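PDB 5C0P: endo-arabinase from Bacteroides thetaiotaomicron, which probably hydrolyses O-glycosidic bonds in arabinan, as a metal-binding member of glycosyl hydrolase family 43. Local coordinates for residues A126-S130 and W148-C152; G131-G137 and F151-E157; L181-A185 and M219-S223. One frame throughout, in Å; residues are numbered along the deposited sequence.

Contact 1. Residues A126-S130 and W148-C152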
loop_
_atom_site.group_PDB
_atom_site.type_symbol
_atom_site.label_atom_id
_atom_site.label_comp_id
_atom_site.label_asym_id
_atom_site.label_seq_id
_atom_site.Cartn_x
_atom_site.Cartn_y
_atom_site.Cartn_z
ATOM N N ALA A 126 -8.060 12.492 7.792
ATOM C CA ALA A 126 -7.048 11.980 6.884
ATOM C C ALA A 126 -5.699 12.648 7.136
ATOM O O ALA A 126 -5.641 13.815 7.517
ATOM C CB ALA A 126 -7.472 12.216 5.444
ATOM N N ILE A 127 -4.628 11.899 6.903
ATOM C CA ILE A 127 -3.272 12.441 6.940
ATOM C C ILE A 127 -2.900 13.052 5.580
ATOM O O ILE A 127 -2.026 13.916 5.485
ATOM C CB ILE A 127 -2.269 11.336 7.359
ATOM C CG1 ILE A 127 -0.906 11.943 7.698
ATOM C CG2 ILE A 127 -2.150 10.257 6.279
ATOM C CD1 ILE A 127 -0.947 12.955 8.829
ATOM N N THR A 128 -3.596 12.622 4.531
ATOM C CA THR A 128 -3.441 13.213 3.199
ATOM C C THR A 128 -4.163 14.570 3.153
ATOM O O THR A 128 -4.978 14.865 4.032
ATOM C CB THR A 128 -3.973 12.234 2.131
ATOM O OG1 THR A 128 -5.300 11.819 2.487
ATOM C CG2 THR A 128 -3.070 11.005 2.034
ATOM N N PRO A 129 -3.854 15.422 2.154
ATOM C CA PRO A 129 -4.442 16.770 2.171
ATOM C C PRO A 129 -5.964 16.783 2.042
ATOM O O PRO A 129 -6.511 16.113 1.167
ATOM C CB PRO A 129 -3.808 17.444 0.945
ATOM C CG PRO A 129 -2.502 16.734 0.778
ATOM C CD PRO A 129 -2.812 15.296 1.115
ATOM N N SER A 130 -6.633 17.584 2.869
ATOM C CA SER A 130 -8.097 17.612 2.875
ATOM C C SER A 130 -8.714 18.144 1.579
ATOM O O SER A 130 -9.872 17.846 1.264
ATOM C CB SER A 130 -8.615 18.415 4.072
ATOM O OG SER A 130 -8.215 19.772 3.984
ATOM N N TRP A 148 8.118 8.655 6.354
ATOM C CA TRP A 148 7.580 9.321 5.184
ATOM C C TRP A 148 6.238 8.735 4.825
ATOM O O TRP A 148 6.056 7.511 4.873
ATOM C CB TRP A 148 8.492 9.097 3.982
ATOM C CG TRP A 148 9.800 9.835 4.016
ATOM C CD1 TRP A 148 10.944 9.459 4.658
ATOM C CD2 TRP A 148 10.091 11.072 3.356
ATOM N NE1 TRP A 148 11.937 10.388 4.435
ATOM C CE2 TRP A 148 11.435 11.388 3.640
ATOM C CE3 TRP A 148 9.344 11.936 2.545
ATOM C CZ2 TRP A 148 12.053 12.543 3.136
ATOM C CZ3 TRP A 148 9.952 13.079 2.049
ATOM C CH2 TRP A 148 11.298 13.369 2.343
ATOM N N LEU A 149 5.323 9.619 4.436
ATOM C CA LEU A 149 4.046 9.246 3.845
ATOM C C LEU A 149 4.188 9.273 2.325
ATOM O O LEU A 149 4.690 10.248 1.768
ATOM C CB LEU A 149 2.978 10.257 4.270
ATOM C CG LEU A 149 1.607 10.086 3.621
ATOM C CD1 LEU A 149 0.928 8.842 4.195
ATOM C CD2 LEU A 149 0.763 11.327 3.849
ATOM N N LEU A 150 3.759 8.202 1.661
ATOM C CA LEU A 150 3.655 8.187 0.199
ATOM C C LEU A 150 2.174 8.055 -0.104
ATOM O O LEU A 150 1.475 7.320 0.576
ATOM C CB LEU A 150 4.383 6.982 -0.396
ATOM C CG LEU A 150 5.809 6.723 0.068
ATOM C CD1 LEU A 150 6.325 5.419 -0.554
ATOM C CD2 LEU A 150 6.698 7.893 -0.275
ATOM N N PHE A 151 1.675 8.772 -1.103
ATOM C CA PHE A 151 0.263 8.634 -1.431
ATOM C C PHE A 151 -0.026 8.966 -2.880
ATOM O O PHE A 151 0.804 9.562 -3.577
ATOM C CB PHE A 151 -0.636 9.453 -0.484
ATOM C CG PHE A 151 -0.469 10.946 -0.596
ATOM C CD1 PHE A 151 -1.238 11.685 -1.488
ATOM C CD2 PHE A 151 0.442 11.616 0.216
ATOM C CE1 PHE A 151 -1.092 13.063 -1.570
ATOM C CE2 PHE A 151 0.593 12.996 0.140
ATOM C CZ PHE A 151 -0.174 13.721 -0.753
ATOM N N CYS A 152 -1.212 8.575 -3.322
ATOM C CA CYS A 152 -1.673 8.902 -4.667
ATOM C C CYS A 152 -2.694 10.010 -4.609
ATOM O O CYS A 152 -3.521 10.068 -3.697
ATOM C CB CYS A 152 -2.371 7.696 -5.282
ATOM S SG CYS A 152 -1.323 6.262 -5.436
#

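Contact 2. Residues G131-G137 and F151-E157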
loop_
_atom_site.group_PDB
_atom_site.type_symbol
_atom_site.label_atom_id
_atom_site.label_comp_id
_atom_site.label_asym_id
_atom_site.label_seq_id
_atom_site.Cartn_x
_atom_site.Cartn_y
_atom_site.Cartn_z
ATOM N N GLY A 131 -7.955 18.934 0.828
ATOM C CA GLY A 131 -8.470 19.494 -0.409
ATOM C C GLY A 131 -8.281 18.595 -1.622
ATOM O O GLY A 131 -8.668 18.975 -2.736
ATOM N N TRP A 132 -7.704 17.415 -1.409
ATOM C CA TRP A 132 -7.356 16.517 -2.506
ATOM C C TRP A 132 -7.963 15.140 -2.319
ATOM O O TRP A 132 -7.984 14.617 -1.208
ATOM C CB TRP A 132 -5.845 16.299 -2.548
ATOM C CG TRP A 132 -5.018 17.443 -3.005
ATOM C CD1 TRP A 132 -5.451 18.665 -3.428
ATOM C CD2 TRP A 132 -3.592 17.463 -3.099
ATOM N NE1 TRP A 132 -4.372 19.453 -3.777
ATOM C CE2 TRP A 132 -3.218 18.733 -3.582
ATOM C CE3 TRP A 132 -2.592 16.532 -2.820
ATOM C CZ2 TRP A 132 -1.884 19.090 -3.795
ATOM C CZ3 TRP A 132 -1.270 16.885 -3.031
ATOM C CH2 TRP A 132 -0.930 18.148 -3.504
HETATM N N MSE A 133 -8.462 14.558 -3.409
HETATM C CA MSE A 133 -8.859 13.147 -3.410
HETATM C C MSE A 133 -7.605 12.287 -3.424
HETATM O O MSE A 133 -6.888 12.231 -4.432
HETATM C CB MSE A 133 -9.699 12.804 -4.638
HETATM C CG MSE A 133 -10.779 13.800 -4.956
HETATM SE SE MSE A 133 -12.481 12.956 -5.326
HETATM C CE MSE A 133 -12.916 12.516 -3.475
ATOM N N CYS A 134 -7.348 11.611 -2.311
ATOM C CA CYS A 134 -6.126 10.821 -2.166
ATOM C C CYS A 134 -6.393 9.398 -1.699
ATOM O O CYS A 134 -7.404 9.113 -1.052
ATOM C CB CYS A 134 -5.164 11.465 -1.168
ATOM S SG CYS A 134 -4.679 13.144 -1.564
ATOM N N LEU A 135 -5.472 8.502 -2.026
ATOM C CA LEU A 135 -5.605 7.113 -1.617
ATOM C C LEU A 135 -4.267 6.414 -1.508
ATOM O O LEU A 135 -3.233 6.940 -1.941
ATOM C CB LEU A 135 -6.538 6.341 -2.561
ATOM C CG LEU A 135 -6.345 6.359 -4.077
ATOM C CD1 LEU A 135 -5.212 5.458 -4.542
ATOM C CD2 LEU A 135 -7.643 5.946 -4.761
ATOM N N ASP A 136 -4.305 5.229 -0.904
ATOM C CA ASP A 136 -3.161 4.326 -0.828
ATOM C C ASP A 136 -1.980 4.921 -0.073
ATOM O O ASP A 136 -0.833 4.668 -0.421
ATOM C CB ASP A 136 -2.735 3.842 -2.236
ATOM C CG ASP A 136 -3.738 2.891 -2.870
ATOM O OD1 ASP A 136 -4.746 2.530 -2.214
ATOM O OD2 ASP A 136 -3.521 2.495 -4.035
ATOM N N GLY A 137 -2.254 5.719 0.959
ATOM C CA GLY A 137 -1.187 6.241 1.797
ATOM C C GLY A 137 -0.393 5.128 2.457
ATOM O O GLY A 137 -0.959 4.249 3.134
ATOM N N PHE A 151 1.675 8.772 -1.103
ATOM C CA PHE A 151 0.263 8.634 -1.431
ATOM C C PHE A 151 -0.026 8.966 -2.880
ATOM O O PHE A 151 0.804 9.562 -3.577
ATOM C CB PHE A 151 -0.636 9.453 -0.484
ATOM C CG PHE A 151 -0.469 10.946 -0.596
ATOM C CD1 PHE A 151 -1.238 11.685 -1.488
ATOM C CD2 PHE A 151 0.442 11.616 0.216
ATOM C CE1 PHE A 151 -1.092 13.063 -1.570
ATOM C CE2 PHE A 151 0.593 12.996 0.140
ATOM C CZ PHE A 151 -0.174 13.721 -0.753
ATOM N N CYS A 152 -1.212 8.575 -3.322
ATOM C CA CYS A 152 -1.673 8.902 -4.667
ATOM C C CYS A 152 -2.694 10.010 -4.609
ATOM O O CYS A 152 -3.521 10.068 -3.697
ATOM C CB CYS A 152 -2.371 7.696 -5.282
ATOM S SG CYS A 152 -1.323 6.262 -5.436
ATOM N N ARG A 153 -2.653 10.888 -5.602
ATOM C CA ARG A 153 -3.742 11.813 -5.809
ATOM C C ARG A 153 -4.496 11.249 -6.994
ATOM O O ARG A 153 -3.923 11.076 -8.079
ATOM C CB ARG A 153 -3.232 13.216 -6.105
ATOM C CG ARG A 153 -4.314 14.237 -5.940
ATOM C CD ARG A 153 -3.852 15.644 -6.201
ATOM N NE ARG A 153 -5.024 16.501 -6.288
ATOM C CZ ARG A 153 -4.986 17.781 -6.624
ATOM N NH1 ARG A 153 -3.825 18.352 -6.907
ATOM N NH2 ARG A 153 -6.107 18.486 -6.679
ATOM N N GLU A 154 -5.770 10.958 -6.773
ATOM C CA GLU A 154 -6.568 10.153 -7.698
ATOM C C GLU A 154 -6.714 10.726 -9.107
ATOM O O GLU A 154 -7.014 11.904 -9.295
ATOM C CB GLU A 154 -7.945 9.851 -7.098
ATOM C CG GLU A 154 -8.578 8.594 -7.678
ATOM C CD GLU A 154 -9.692 8.021 -6.816
ATOM O OE1 GLU A 154 -9.993 8.589 -5.743
ATOM O OE2 GLU A 154 -10.259 6.986 -7.221
ATOM N N TRP A 155 -6.531 9.851 -10.087
ATOM C CA TRP A 155 -6.557 10.227 -11.497
ATOM C C TRP A 155 -7.884 10.808 -11.969
ATOM O O TRP A 155 -7.917 11.561 -12.939
ATOM C CB TRP A 155 -6.171 9.028 -12.358
ATOM C CG TRP A 155 -7.226 7.965 -12.389
ATOM C CD1 TRP A 155 -7.498 7.040 -11.417
ATOM C CD2 TRP A 155 -8.150 7.722 -13.451
ATOM N NE1 TRP A 155 -8.545 6.239 -11.817
ATOM C CE2 TRP A 155 -8.955 6.634 -13.060
ATOM C CE3 TRP A 155 -8.369 8.313 -14.695
ATOM C CZ2 TRP A 155 -9.973 6.132 -13.875
ATOM C CZ3 TRP A 155 -9.378 7.810 -15.503
ATOM C CH2 TRP A 155 -10.165 6.730 -15.089
ATOM N N LEU A 156 -8.977 10.465 -11.294
ATOM C CA LEU A 156 -10.274 11.021 -11.647
ATOM C C LEU A 156 -10.284 12.537 -11.450
ATOM O O LEU A 156 -11.062 13.249 -12.085
ATOM C CB LEU A 156 -11.379 10.376 -10.810
ATOM C CG LEU A 156 -11.709 8.951 -11.257
ATOM C CD1 LEU A 156 -12.847 8.376 -10.434
ATOM C CD2 LEU A 156 -12.055 8.940 -12.732
ATOM N N GLU A 157 -9.406 13.005 -10.566
ATOM C CA GLU A 157 -9.239 14.426 -10.277
ATOM C C GLU A 157 -8.097 15.032 -11.106
ATOM O O GLU A 157 -8.215 16.141 -11.637
ATOM C CB GLU A 157 -8.954 14.585 -8.778
ATOM C CG GLU A 157 -8.669 16.000 -8.302
ATOM C CD GLU A 157 -8.861 16.150 -6.795
ATOM O OE1 GLU A 157 -7.861 16.120 -6.058
ATOM O OE2 GLU A 157 -10.012 16.306 -6.351
#

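Contact 3. Residues L181-A185 and M219-S223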
loop_
_atom_site.group_PDB
_atom_site.type_symbol
_atom_site.label_atom_id
_atom_site.label_comp_id
_atom_site.label_asym_id
_atom_site.label_seq_id
_atom_site.Cartn_x
_atom_site.Cartn_y
_atom_site.Cartn_z
ATOM N N LEU A 181 5.472 16.276 -5.282
ATOM C CA LEU A 181 5.109 15.436 -6.421
ATOM C C LEU A 181 6.318 14.671 -6.937
ATOM O O LEU A 181 7.306 15.271 -7.357
ATOM C CB LEU A 181 4.499 16.287 -7.543
ATOM C CG LEU A 181 4.171 15.544 -8.846
ATOM C CD1 LEU A 181 3.052 14.563 -8.629
ATOM C CD2 LEU A 181 3.774 16.534 -9.925
ATOM N N LEU A 182 6.226 13.347 -6.893
ATOM C CA LEU A 182 7.314 12.472 -7.335
ATOM C C LEU A 182 7.296 12.243 -8.844
ATOM O O LEU A 182 8.322 12.380 -9.518
ATOM C CB LEU A 182 7.233 11.132 -6.601
ATOM C CG LEU A 182 7.324 11.244 -5.075
ATOM C CD1 LEU A 182 7.467 9.870 -4.455
ATOM C CD2 LEU A 182 8.478 12.126 -4.647
ATOM N N PHE A 183 6.125 11.891 -9.363
ATOM C CA PHE A 183 5.946 11.687 -10.799
ATOM C C PHE A 183 4.481 11.511 -11.112
ATOM O O PHE A 183 3.666 11.316 -10.203
ATOM C CB PHE A 183 6.750 10.480 -11.323
ATOM C CG PHE A 183 6.433 9.170 -10.648
ATOM C CD1 PHE A 183 5.365 8.382 -11.069
ATOM C CD2 PHE A 183 7.241 8.702 -9.627
ATOM C CE1 PHE A 183 5.097 7.164 -10.459
ATOM C CE2 PHE A 183 6.987 7.484 -9.017
ATOM C CZ PHE A 183 5.911 6.717 -9.431
ATOM N N LYS A 184 4.164 11.605 -12.397
ATOM C CA LYS A 184 2.843 11.283 -12.903
ATOM C C LYS A 184 2.924 9.943 -13.617
ATOM O O LYS A 184 3.972 9.583 -14.147
ATOM C CB LYS A 184 2.372 12.374 -13.857
ATOM C CG LYS A 184 2.334 13.751 -13.216
ATOM C CD LYS A 184 1.854 14.820 -14.180
ATOM C CE LYS A 184 1.595 16.121 -13.423
ATOM N NZ LYS A 184 1.137 17.213 -14.332
ATOM N N ALA A 185 1.815 9.214 -13.641
ATOM C CA ALA A 185 1.809 7.855 -14.182
ATOM C C ALA A 185 2.299 7.780 -15.630
ATOM O O ALA A 185 2.948 6.798 -16.023
ATOM C CB ALA A 185 0.426 7.228 -14.050
HETATM N N MSE A 219 10.868 2.055 -5.990
HETATM C CA MSE A 219 9.445 2.189 -5.704
HETATM C C MSE A 219 8.659 1.245 -6.574
HETATM O O MSE A 219 8.871 1.166 -7.786
HETATM C CB MSE A 219 8.914 3.608 -5.897
HETATM C CG MSE A 219 7.436 3.722 -5.464
HETATM SE SE MSE A 219 6.698 5.397 -5.935
HETATM C CE MSE A 219 7.590 6.418 -4.548
ATOM N N LEU A 220 7.769 0.497 -5.941
ATOM C CA LEU A 220 6.760 -0.251 -6.673
ATOM C C LEU A 220 5.473 0.556 -6.673
ATOM O O LEU A 220 5.175 1.290 -5.719
ATOM C CB LEU A 220 6.512 -1.610 -6.021
ATOM C CG LEU A 220 7.730 -2.531 -5.955
ATOM C CD1 LEU A 220 7.337 -3.828 -5.256
ATOM C CD2 LEU A 220 8.283 -2.815 -7.341
ATOM N N TRP A 221 4.711 0.433 -7.750
ATOM C CA TRP A 221 3.405 1.068 -7.836
ATOM C C TRP A 221 2.620 0.394 -8.945
ATOM O O TRP A 221 3.185 -0.370 -9.726
ATOM C CB TRP A 221 3.543 2.579 -8.076
ATOM C CG TRP A 221 4.208 2.963 -9.368
ATOM C CD1 TRP A 221 5.533 2.867 -9.676
ATOM C CD2 TRP A 221 3.568 3.540 -10.509
ATOM N NE1 TRP A 221 5.757 3.335 -10.955
ATOM C CE2 TRP A 221 4.563 3.754 -11.483
ATOM C CE3 TRP A 221 2.246 3.888 -10.798
ATOM C CZ2 TRP A 221 4.269 4.305 -12.739
ATOM C CZ3 TRP A 221 1.956 4.432 -12.041
ATOM C CH2 TRP A 221 2.965 4.640 -12.993
ATOM N N SER A 222 1.321 0.665 -9.016
ATOM C CA SER A 222 0.484 0.001 -10.011
ATOM C C SER A 222 -0.299 0.941 -10.912
ATOM O O SER A 222 -0.699 2.039 -10.511
ATOM C CB SER A 222 -0.485 -0.970 -9.340
ATOM O OG SER A 222 0.198 -2.134 -8.912
ATOM N N SER A 223 -0.520 0.467 -12.135
ATOM C CA SER A 223 -1.346 1.135 -13.128
ATOM C C SER A 223 -1.773 0.100 -14.153
ATOM O O SER A 223 -1.578 -1.094 -13.950
ATOM C CB SER A 223 -0.575 2.284 -13.791
ATOM O OG SER A 223 -1.458 3.168 -14.451
#

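Contact 1. Residues A126-S130 and W148-C152
Ile127 makes the first touch. Its CG2 lies 3.9 Å from CD2 of Leu149, an apolar contact between a residue of the loop and one of the strand. The backbone of Ile127 is hydrogen-bonded to Thr107, in the neighbouring strand 103-112. Thr128 follows, and its two side-chain branches have different surroundings. The methyl CG2 sits over one face of the Phe151 ring, 3.7 Å from the ring atom CG of Phe151. Measured to the ring centroid the distance is 4.1 Å, at 26° from the ring normal, which makes this a CH-pi contact. The hydroxyl OG1 is hydrogen-bonded to the backbone N of Thr107. Family 43 enzymes have a five-bladed beta-propeller fold. Here the loop running from strand 120-121, the last of one four-stranded sheet, to strand 134-141, the first of the next, lies against strand 147-153, so the contact joins two consecutive blades. No hydrogen bond crosses between the two segments, which bury 199 Å² in all. Leu149 and Phe151 are two residues apart on that strand and both start toward the loop, while Leu150 between them packs on Pro207 and Ile209 of strand 205-211. Pro129 completes the contact with its ring: CD is 3.6 Å from CZ of Phe151, at the tip of the phenyl ring.

Contact 2. Residues G131-G137 and F151-E157
The guanidinium of Arg153 lies flat on the indole of Trp132, with centres 3.4 Å apart and planes at 6°. This is a cation-pi stack: Arg153 CZ is 3.4 Å from the centroid of the five-membered ring of Trp132. It stands at the open end of the beta hairpin formed by strands 134-141 and 147-153, the first two strands of a blade in the five-bladed propeller. Arg153 is fully extended, which carries its charge out to the indole. Glu157, in the short helix after the hairpin, holds the charge from the side through a salt bridge, with Arg153 NE 2.9 Å from Glu157 OE1. OE1 also accepts a hydrogen bond from the backbone N of Met133, a selenomethionine, 3.1 Å away.

Residues 134-137 and 151-153 run antiparallel, with 162° between their directions. Leu135 and Cys152 form a hydrogen-bonded pair: Leu135 N to Cys152 O is 3.0 Å and Cys152 N to Leu135 O is 2.9 Å. Cys134 and Arg153 are the adjoining non-hydrogen-bonded pair. Beyond it the backbone N of Glu154, at the helix N-cap position, donates a hydrogen bond to Met133 O, 2.9 Å away. Its carboxylate forms a salt bridge with Arg105.

Asp136 follows on the first strand. It is predicted to tune the pKa of the catalytic Glu and to orient the proton donor and substrate. Its OD2 is hydrogen-bonded to Ala206 N and to a bound Tris molecule, probably from the crystallisation liquor. On the side of Phe151, Cys134 SG makes an oblique sulfur-aromatic contact, 3.6 Å from CE1 of Phe151.

Contact 3. Residues L181-A185 and M219-S223
Phe183 and Trp221 both have chi1 in the p well, at 58° and 63°. Both CA-to-CB bonds point toward the other strand, and with these rotamers the rings meet between the two. They pair edge-to-face: the edge of Phe183 points at the face of Trp221, with ring centroids 4.9 Å apart and planes at 55°. Phe183 CE1 comes to 3.6 Å from Trp221 CE2. Met219, a selenomethionine, has chi1 and chi2 both t, so its chain reaches straight across before chi3, at m, turns the terminal methyl. Its SE lies at the edge of the Phe183 ring, 3.7 Å from CE2 of Phe183, in a Met-aromatic contact. Its CE meets Leu182 CD1 at 3.5 Å. On the far part of the indole, Ala185 CB rests 3.8 Å from CZ3 of Trp221.

The axes of 181-184 and 219-223 approach to 11.6 Å, too far for backbone pairing, and cross at -47°. Strands 178-184 and 217-224 belong to consecutive blades of the five-bladed propeller, so these side chains fill the space between. Trp221 NE1 is hydrogen-bonded to Gln249 OE1, and Ser223 OG to Val203 O.

No hydrogen bond links the two segments. The polar ends of Trp221 and Ser223 are satisfied elsewhere, so the join depends on dispersion, on the edge-to-face aromatic pair and on the Met-aromatic contact, made here by selenium.

Contacts 1 and 3 are buried, whereas contact 2 is only partly so. All three involve the same sheet, the blade containing strands 134-141, 147-153 and 178-184. Contact 2 lies mostly within this blade and is the one with cross-segment hydrogen bonds; the Arg153-Glu157 salt bridge lies at its partly exposed end. Between their segments, contacts 1 and 3 have no hydrogen bonds and join the blade to its two neighbours through carbon-rich and aromatic groups. Contacts 1 and 2 share Phe151 and Cys152 and touch directly, with Thr128 CB 3.6 Å from Cys134 CB. Contact 3 stands apart, its centre about 14 Å from that of contact 1 and 12 Å from that of contact 2.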